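Local coordinates for protein serine hydrolase CCSP0084 (Cycloclasticus sp. P1, PDB 4I3F) that probably hydrolyses esters and carbon-carbon bonds of meta-cleavage products as a serine hydrolase of the alpha/beta hydrolase fold, in a bacterium that degrades polyaromatic hydrocarbons, at residues D109-K114 / E140-A145; T119-N124 / L132-R137. All coordinates share one frame; numbering follows the deposited sequence.

Contact 1. Residues D109-K114 / E140-A145; sequences DLLDAK and ERFKKA. With NA (sodium ion), chain D.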
loop_
_atom_site.group_PDB
_atom_site.type_symbol
_atom_site.label_atom_id
_atom_site.label_comp_id
_atom_site.label_asym_id
_atom_site.label_seq_id
_atom_site.Cartn_x
_atom_site.Cartn_y
_atom_site.Cartn_z
ATOM N N ASP A 109 5.964 -14.351 -6.313
ATOM C CA ASP A 109 6.103 -15.613 -5.588
ATOM C C ASP A 109 4.809 -15.993 -4.867
ATOM O O ASP A 109 4.494 -17.179 -4.742
ATOM C CB ASP A 109 7.248 -15.539 -4.576
ATOM C CG ASP A 109 8.613 -15.502 -5.233
ATOM O OD1 ASP A 109 8.718 -15.859 -6.430
ATOM O OD2 ASP A 109 9.586 -15.116 -4.542
ATOM N N LEU A 110 4.068 -14.996 -4.392
ATOM C CA LEU A 110 2.774 -15.245 -3.747
ATOM C C LEU A 110 1.743 -15.755 -4.760
ATOM O O LEU A 110 1.071 -16.757 -4.520
ATOM C CB LEU A 110 2.262 -13.972 -3.067
ATOM C CG LEU A 110 0.879 -14.004 -2.405
ATOM C CD1 LEU A 110 0.806 -15.087 -1.337
ATOM C CD2 LEU A 110 0.517 -12.648 -1.802
ATOM N N LEU A 111 1.611 -15.057 -5.887
ATOM C CA LEU A 111 0.674 -15.480 -6.925
ATOM C C LEU A 111 1.017 -16.873 -7.456
ATOM O O LEU A 111 0.123 -17.685 -7.714
ATOM C CB LEU A 111 0.626 -14.456 -8.066
ATOM C CG LEU A 111 0.102 -13.067 -7.718
ATOM C CD1 LEU A 111 0.186 -12.140 -8.930
ATOM C CD2 LEU A 111 -1.331 -13.130 -7.202
ATOM N N ASP A 112 2.309 -17.165 -7.600
ATOM C CA ASP A 112 2.718 -18.478 -8.074
ATOM C C ASP A 112 2.341 -19.556 -7.051
ATOM O O ASP A 112 1.888 -20.640 -7.407
ATOM C CB ASP A 112 4.227 -18.520 -8.329
ATOM C CG ASP A 112 4.642 -17.784 -9.591
ATOM O OD1 ASP A 112 3.764 -17.367 -10.383
ATOM O OD2 ASP A 112 5.869 -17.643 -9.796
ATOM N N ALA A 113 2.529 -19.232 -5.776
ATOM C CA ALA A 113 2.238 -20.144 -4.669
ATOM C C ALA A 113 0.744 -20.428 -4.508
ATOM O O ALA A 113 0.354 -21.447 -3.923
ATOM C CB ALA A 113 2.791 -19.564 -3.390
ATOM N N LYS A 114 -0.086 -19.515 -5.006
ATOM C CA LYS A 114 -1.539 -19.659 -4.935
ATOM C C LYS A 114 -2.126 -20.147 -6.262
ATOM O O LYS A 114 -3.347 -20.329 -6.385
ATOM C CB LYS A 114 -2.187 -18.326 -4.543
ATOM C CG LYS A 114 -1.741 -17.795 -3.191
ATOM C CD LYS A 114 -2.030 -18.787 -2.074
ATOM C CE LYS A 114 -3.470 -18.735 -1.630
ATOM N NZ LYS A 114 -3.725 -19.595 -0.430
ATOM N N GLU A 140 1.859 -9.220 -17.504
ATOM C CA GLU A 140 0.947 -10.309 -17.842
ATOM C C GLU A 140 0.243 -10.913 -16.622
ATOM O O GLU A 140 -0.702 -11.695 -16.770
ATOM C CB GLU A 140 1.695 -11.412 -18.606
ATOM C CG GLU A 140 2.720 -12.212 -17.766
ATOM C CD GLU A 140 3.972 -11.420 -17.357
ATOM O OE1 GLU A 140 4.195 -10.300 -17.851
ATOM O OE2 GLU A 140 4.748 -11.938 -16.536
ATOM N N ARG A 141 0.696 -10.563 -15.423
ATOM C CA ARG A 141 0.137 -11.161 -14.217
ATOM C C ARG A 141 -0.982 -10.312 -13.634
ATOM O O ARG A 141 -1.554 -10.667 -12.601
ATOM C CB ARG A 141 1.213 -11.347 -13.144
ATOM C CG ARG A 141 2.384 -12.235 -13.558
ATOM C CD ARG A 141 1.934 -13.600 -14.060
ATOM N NE ARG A 141 1.343 -14.432 -13.012
ATOM C CZ ARG A 141 2.041 -15.189 -12.168
ATOM N NH1 ARG A 141 3.364 -15.208 -12.220
ATOM N NH2 ARG A 141 1.417 -15.917 -11.248
ATOM N N PHE A 142 -1.295 -9.190 -14.283
ATOM C CA PHE A 142 -2.247 -8.236 -13.702
ATOM C C PHE A 142 -3.325 -7.785 -14.666
ATOM O O PHE A 142 -3.101 -7.697 -15.880
ATOM C CB PHE A 142 -1.503 -7.042 -13.082
ATOM C CG PHE A 142 -0.535 -7.456 -12.025
ATOM C CD1 PHE A 142 0.816 -7.673 -12.332
ATOM C CD2 PHE A 142 -0.981 -7.723 -10.740
ATOM C CE1 PHE A 142 1.697 -8.110 -11.354
ATOM C CE2 PHE A 142 -0.103 -8.158 -9.768
ATOM C CZ PHE A 142 1.241 -8.351 -10.078
ATOM N N LYS A 143 -4.506 -7.531 -14.104
ATOM C CA LYS A 143 -5.685 -7.145 -14.875
ATOM C C LYS A 143 -5.909 -5.651 -14.670
ATOM O O LYS A 143 -5.257 -4.832 -15.318
ATOM C CB LYS A 143 -6.900 -7.978 -14.433
ATOM C CG LYS A 143 -6.850 -9.449 -14.889
ATOM C CD LYS A 143 -7.582 -10.393 -13.928
ATOM C CE LYS A 143 -9.092 -10.160 -13.912
ATOM N NZ LYS A 143 -9.713 -10.478 -15.231
ATOM N N LYS A 144 -6.806 -5.283 -13.757
ATOM C CA LYS A 144 -6.998 -3.866 -13.434
ATOM C C LYS A 144 -6.265 -3.475 -12.166
ATOM O O LYS A 144 -6.056 -4.309 -11.280
ATOM C CB LYS A 144 -8.479 -3.543 -13.240
ATOM C CG LYS A 144 -9.316 -3.525 -14.503
ATOM C CD LYS A 144 -10.755 -3.208 -14.117
ATOM C CE LYS A 144 -11.454 -2.341 -15.148
ATOM N NZ LYS A 144 -12.068 -3.137 -16.246
ATOM N N ALA A 145 -5.917 -2.193 -12.068
ATOM C CA ALA A 145 -5.192 -1.670 -10.912
ATOM C C ALA A 145 -5.877 -0.452 -10.309
ATOM O O ALA A 145 -6.349 0.434 -11.030
ATOM C CB ALA A 145 -3.750 -1.329 -11.289
HETATM NA NA NA D . 6.874 -11.963 -15.547
HETATM O O HOH W 1 5.479 -13.828 -13.905
HETATM O O HOH W 2 9.037 -13.612 -15.917
#
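The guanidinium of Arg141 receives the carboxylate of Asp112 at its edge, and the two flat groups are nearly coplanar, their planes 11° apart. Leu111 approaches the same guanidinium obliquely, its CB 3.6 Å from Arg141 NH2; the ring of Phe142 is likewise met obliquely, and Leu111 CD1 lies 4.1 Å from Phe142 CE2. The salt bridge is end-on but converges on one oxygen: Arg141 NH1 and NH2 each donate to Asp112 OD1 at 2.9 Å. Both bonds are bent, with N-H...O angles of 144° and 142°, as expected when two donors share one acceptor. Bends at chi2 and chi3 fold the arginine chain so that its end reaches the helix while NE bonds to Glu117 O and NH2 also to Ile116 O. Together these bonds fix the rotation of the guanidinium. NH1 further donates to water 1, 3.0 Å away and in the guanidinium plane; this water binds the sodium ion, which Glu140 OE2 and His138 also coordinate. A leucine in place of Arg141 would probably leave Asp112 without its charged mate and the carbonyls of Ile116 and Glu117 without these donors. The arrangement joins the C-terminal end of helix 96-113 to the 3-10 turn before strand 142-148 and to the strand's first residue, where a helix packs against the central sheet of the alpha/beta hydrolase fold, beside a sodium site whose Glu140 ligand is exposed.

Contact 2. Residues T119-N124 / L132-R137; sequences THIVGN and LHLLNR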
loop_
_atom_site.group_PDB
_atom_site.type_symbol
_atom_site.label_atom_id
_atom_site.label_comp_id
_atom_site.label_asym_id
_atom_site.label_seq_id
_atom_site.Cartn_x
_atom_site.Cartn_y
_atom_site.Cartn_z
ATOM N N THR A 119 -4.371 -11.316 -11.652
ATOM C CA THR A 119 -5.126 -10.741 -10.538
ATOM C C THR A 119 -5.375 -9.242 -10.725
ATOM O O THR A 119 -4.581 -8.551 -11.372
ATOM C CB THR A 119 -4.389 -10.991 -9.195
ATOM O OG1 THR A 119 -5.222 -10.592 -8.099
ATOM C CG2 THR A 119 -3.079 -10.206 -9.135
ATOM N N HIS A 120 -6.485 -8.741 -10.182
ATOM C CA HIS A 120 -6.623 -7.301 -9.990
ATOM C C HIS A 120 -5.702 -6.906 -8.845
ATOM O O HIS A 120 -5.290 -7.760 -8.058
ATOM C CB HIS A 120 -8.060 -6.913 -9.623
ATOM C CG HIS A 120 -9.069 -7.109 -10.719
ATOM N ND1 HIS A 120 -8.880 -6.666 -12.012
ATOM C CD2 HIS A 120 -10.309 -7.656 -10.687
ATOM C CE1 HIS A 120 -9.950 -6.954 -12.734
ATOM N NE2 HIS A 120 -10.833 -7.553 -11.953
ATOM N N ILE A 121 -5.397 -5.620 -8.721
ATOM C CA ILE A 121 -4.464 -5.177 -7.688
ATOM C C ILE A 121 -4.825 -3.790 -7.158
ATOM O O ILE A 121 -5.284 -2.921 -7.913
ATOM C CB ILE A 121 -2.986 -5.265 -8.203
ATOM C CG1 ILE A 121 -1.981 -4.880 -7.112
ATOM C CG2 ILE A 121 -2.798 -4.462 -9.507
ATOM C CD1 ILE A 121 -0.536 -5.268 -7.458
ATOM N N VAL A 122 -4.663 -3.616 -5.846
ATOM C CA VAL A 122 -4.886 -2.331 -5.182
ATOM C C VAL A 122 -3.636 -2.027 -4.380
ATOM O O VAL A 122 -3.121 -2.906 -3.682
ATOM C CB VAL A 122 -6.072 -2.386 -4.201
ATOM C CG1 VAL A 122 -6.292 -1.016 -3.539
ATOM C CG2 VAL A 122 -7.351 -2.809 -4.916
ATOM N N GLY A 123 -3.133 -0.800 -4.475
ATOM C CA GLY A 123 -1.955 -0.439 -3.705
ATOM C C GLY A 123 -2.001 0.932 -3.067
ATOM O O GLY A 123 -2.309 1.936 -3.731
ATOM N N ASN A 124 -1.686 0.973 -1.772
ATOM C CA ASN A 124 -1.612 2.210 -1.005
ATOM C C ASN A 124 -0.174 2.669 -0.872
ATOM O O ASN A 124 0.671 1.906 -0.427
ATOM C CB ASN A 124 -2.198 1.986 0.400
ATOM C CG ASN A 124 -1.836 3.102 1.393
ATOM O OD1 ASN A 124 -1.462 4.213 1.011
ATOM N ND2 ASN A 124 -1.965 2.802 2.686
ATOM N N LEU A 132 2.994 -0.275 -9.211
ATOM C CA LEU A 132 3.489 0.291 -10.465
ATOM C C LEU A 132 4.668 -0.504 -11.020
ATOM O O LEU A 132 4.738 -0.764 -12.226
ATOM C CB LEU A 132 3.871 1.757 -10.274
ATOM C CG LEU A 132 2.666 2.704 -10.203
ATOM C CD1 LEU A 132 3.133 4.093 -9.797
ATOM C CD2 LEU A 132 1.985 2.781 -11.554
ATOM N N HIS A 133 5.599 -0.880 -10.149
ATOM C CA HIS A 133 6.726 -1.697 -10.591
ATOM C C HIS A 133 6.310 -3.102 -11.007
ATOM O O HIS A 133 6.902 -3.667 -11.920
ATOM C CB HIS A 133 7.825 -1.709 -9.531
ATOM C CG HIS A 133 8.529 -0.399 -9.407
ATOM N ND1 HIS A 133 9.722 -0.134 -10.041
ATOM C CD2 HIS A 133 8.173 0.748 -8.778
ATOM C CE1 HIS A 133 10.091 1.107 -9.778
ATOM N NE2 HIS A 133 9.168 1.664 -9.014
ATOM N N LEU A 134 5.273 -3.649 -10.371
ATOM C CA LEU A 134 4.742 -4.946 -10.783
ATOM C C LEU A 134 4.143 -4.882 -12.188
ATOM O O LEU A 134 4.364 -5.780 -13.001
ATOM C CB LEU A 134 3.698 -5.450 -9.785
ATOM C CG LEU A 134 4.266 -6.198 -8.574
ATOM C CD1 LEU A 134 3.216 -6.265 -7.455
ATOM C CD2 LEU A 134 4.712 -7.597 -8.973
ATOM N N LEU A 135 3.389 -3.823 -12.481
ATOM C CA LEU A 135 2.788 -3.676 -13.806
ATOM C C LEU A 135 3.863 -3.482 -14.869
ATOM O O LEU A 135 3.714 -3.929 -16.009
ATOM C CB LEU A 135 1.816 -2.486 -13.836
ATOM C CG LEU A 135 0.680 -2.516 -12.815
ATOM C CD1 LEU A 135 -0.163 -1.259 -12.928
ATOM C CD2 LEU A 135 -0.184 -3.743 -13.004
ATOM N N ASN A 136 4.953 -2.821 -14.493
ATOM C CA ASN A 136 6.046 -2.577 -15.421
ATOM C C ASN A 136 6.835 -3.843 -15.696
ATOM O O ASN A 136 7.184 -4.129 -16.845
ATOM C CB ASN A 136 6.989 -1.514 -14.849
ATOM C CG ASN A 136 8.130 -1.175 -15.794
ATOM O OD1 ASN A 136 7.924 -0.917 -16.990
ATOM N ND2 ASN A 136 9.351 -1.194 -15.269
ATOM N N ARG A 137 7.117 -4.598 -14.638
ATOM C CA ARG A 137 8.030 -5.744 -14.745
ATOM C C ARG A 137 7.331 -7.044 -15.123
ATOM O O ARG A 137 7.915 -7.882 -15.815
ATOM C CB ARG A 137 8.801 -5.936 -13.433
ATOM C CG ARG A 137 9.796 -4.820 -13.137
ATOM C CD ARG A 137 10.509 -5.029 -11.815
ATOM N NE ARG A 137 11.006 -3.768 -11.272
ATOM C CZ ARG A 137 11.791 -3.671 -10.206
ATOM N NH1 ARG A 137 12.185 -4.767 -9.568
ATOM N NH2 ARG A 137 12.187 -2.478 -9.785
#
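Ile121 reaches from strand 119-124 toward Leu134 and Leu135 of helix 126-137, and its two branches divide the work. The bond from CA to CB points toward the helix, but Ile121 CB stays 5.8 Å from Leu135 CD2, so the contact is left to the branches. From CB, the methyl CG2 turns to Leu135 and comes within 4.4 Å of its CD2. The longer branch runs through CG1, which lies anti to the backbone N (chi1 -177°), and stays extended at chi2, 166°. That stretch carries CD1 to the end of Leu134, where it meets CD1 of that leucine at 3.9 Å, the side chains crossing at a slant. Purely apolar contacts thus bridge strand and helix, and all three side chains are buried. Two residues after Ile121, Gly123 falls in a GxSxG pattern consistent with the nucleophile elbow that leads into helix 126-137. Strand 119-124 lies between strands 46-50 and 142-148, with Ile121 also touching Leu50 and Ala145. Helix 126-137 joins strand 119-124 to strand 142-148 as a beta-alpha-beta crossover, with Leu135 lying on Phe142 of the second strand, while Leu134 rests against Val104 and Gln107 of helix 96-113.

How the contacts relate
Contacts 1 and 2 have their centres about 9 Å apart, and both lie to one side of the molecule's middle. Along the chain the segments come as 109-114, 119-124, 132-137 and 140-145: the two inner segments make contact 2, the two outer ones contact 1. Contact 1 sets helix 96-113 against the start of strand 142-148, contact 2 sets helix 126-137 against strand 119-124, and the bonds between these parallel neighbouring strands join the pairs. Two probable backbone hydrogen bonds do so, Lys143 N to Thr119 O at 2.9 Å and Ile121 N to Lys144 O at 3.0 Å. Strand 119-124 probably leads into the nucleophile elbow at the start of helix 126-137.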